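Side-chain contact in protein FimX (Pseudomonas aeruginosa PAO1, PDB 3HV8), which is an EAL-domain protein whose domain, a barrel-like alpha/beta fold, holds the ligand C2E in a pocket: residues L122-L125 / G126-K130. Sequence-based numbering, arbitrary orientation. Where two conformers were deposited one is given.
Sequences LPWL and GVALK
Leu125 and Leu129, one alpha-helical turn apart (i, i+4), pack on the side of helix 121-132 turned to helix 80-96 and the sheet of the alpha/beta EAL domain. Followed outward, the Leu125 side chain starts at CB, next to the peptide N of Gly126 as connectivity dictates; packing begins at CG. With chi1 at 177°, CG stands anti to the backbone N and beside the carbonyl carbon, which directs it along the helix to 3.9 Å from Leu129 CD1. Of the Leu125 methyls, CD1, placed by chi2 of 60°, reaches Leu129, 3.9 Å from its CG. The Leu129 side chain crosses at a slant, its CG 3.3 Å from Leu125 O, the same oxygen that takes the helical hydrogen bond from Leu129 N (N to O 2.9 Å). Both leucines touch helix 80-96, through Ile88 and Ile92 respectively, and strand 139-144, so this side packs on both.

Trp124 and Ala128 form a second i, i+4 pair, a CH-pi contact. Ala128 CB sits 4.2 Å from the six-membered ring centroid and 13° off its normal, hence over the face, displaced toward the indole's rim on the CE2–CZ2 side; Arg85 adds a cation-pi contact. The backbone joins the same residues, Ala128 N donating to Trp124 O at 2.9 Å.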
# COMPACT_ATOMS: atom_id res chain seq x y z
N LEU A 122 7.98 -11.08 10.76
CA LEU A 122 8.50 -10.10 11.71
C LEU A 122 9.97 -10.32 12.08
O LEU A 122 10.77 -9.39 12.00
CB LEU A 122 7.62 -10.04 12.97
CG LEU A 122 6.27 -9.33 12.84
CD1 LEU A 122 5.47 -9.54 14.12
CD2 LEU A 122 6.46 -7.86 12.55
N PRO A 123 10.34 -11.55 12.50
CA PRO A 123 11.75 -11.80 12.80
C PRO A 123 12.65 -11.45 11.62
O PRO A 123 13.69 -10.82 11.80
CB PRO A 123 11.79 -13.31 13.08
CG PRO A 123 10.43 -13.66 13.52
CD PRO A 123 9.51 -12.74 12.74
N TRP A 124 12.25 -11.84 10.41
CA TRP A 124 13.06 -11.54 9.23
C TRP A 124 13.14 -10.04 8.94
O TRP A 124 14.19 -9.51 8.62
CB TRP A 124 12.51 -12.29 8.01
CG TRP A 124 13.16 -11.85 6.72
CD1 TRP A 124 14.33 -12.33 6.19
CD2 TRP A 124 12.69 -10.86 5.79
NE1 TRP A 124 14.61 -11.69 5.00
CE2 TRP A 124 13.62 -10.78 4.73
CE3 TRP A 124 11.57 -10.01 5.76
CZ2 TRP A 124 13.47 -9.91 3.65
CZ3 TRP A 124 11.42 -9.14 4.70
CH2 TRP A 124 12.36 -9.09 3.66
N LEU A 125 12.00 -9.36 9.06
CA LEU A 125 11.96 -7.94 8.75
C LEU A 125 12.88 -7.17 9.71
O LEU A 125 13.59 -6.27 9.29
CB LEU A 125 10.53 -7.40 8.84
CG LEU A 125 10.29 -5.91 8.61
CD1 LEU A 125 10.75 -5.47 7.24
CD2 LEU A 125 8.80 -5.61 8.81
N GLY A 126 12.87 -7.58 10.97
CA GLY A 126 13.73 -6.99 11.98
C GLY A 126 15.18 -7.02 11.55
O GLY A 126 15.88 -6.01 11.61
N VAL A 127 15.64 -8.19 11.10
CA VAL A 127 17.04 -8.31 10.67
C VAL A 127 17.31 -7.59 9.36
O VAL A 127 18.38 -7.03 9.17
CB VAL A 127 17.48 -9.78 10.59
CG1 VAL A 127 18.80 -9.91 9.82
CG2 VAL A 127 17.61 -10.37 11.98
N ALA A 128 16.34 -7.59 8.45
CA ALA A 128 16.50 -6.93 7.16
C ALA A 128 16.62 -5.41 7.29
O ALA A 128 17.39 -4.77 6.56
CB ALA A 128 15.33 -7.31 6.23
N LEU A 129 15.86 -4.83 8.21
CA LEU A 129 15.94 -3.40 8.47
C LEU A 129 17.30 -3.03 9.03
O LEU A 129 17.96 -2.13 8.51
CB LEU A 129 14.81 -2.96 9.41
CG LEU A 129 13.42 -3.01 8.77
CD1 LEU A 129 12.34 -2.82 9.81
CD2 LEU A 129 13.34 -1.97 7.67
N LYS A 130 17.73 -3.74 10.08
CA LYS A 130 19.03 -3.49 10.71
C LYS A 130 20.18 -3.58 9.71
O LYS A 130 21.08 -2.74 9.72
CB LYS A 130 19.25 -4.45 11.88
CG LYS A 130 18.27 -4.27 13.03
CD LYS A 130 18.98 -4.37 14.38
CE LYS A 130 18.04 -4.14 15.55
NZ LYS A 130 17.53 -5.42 16.13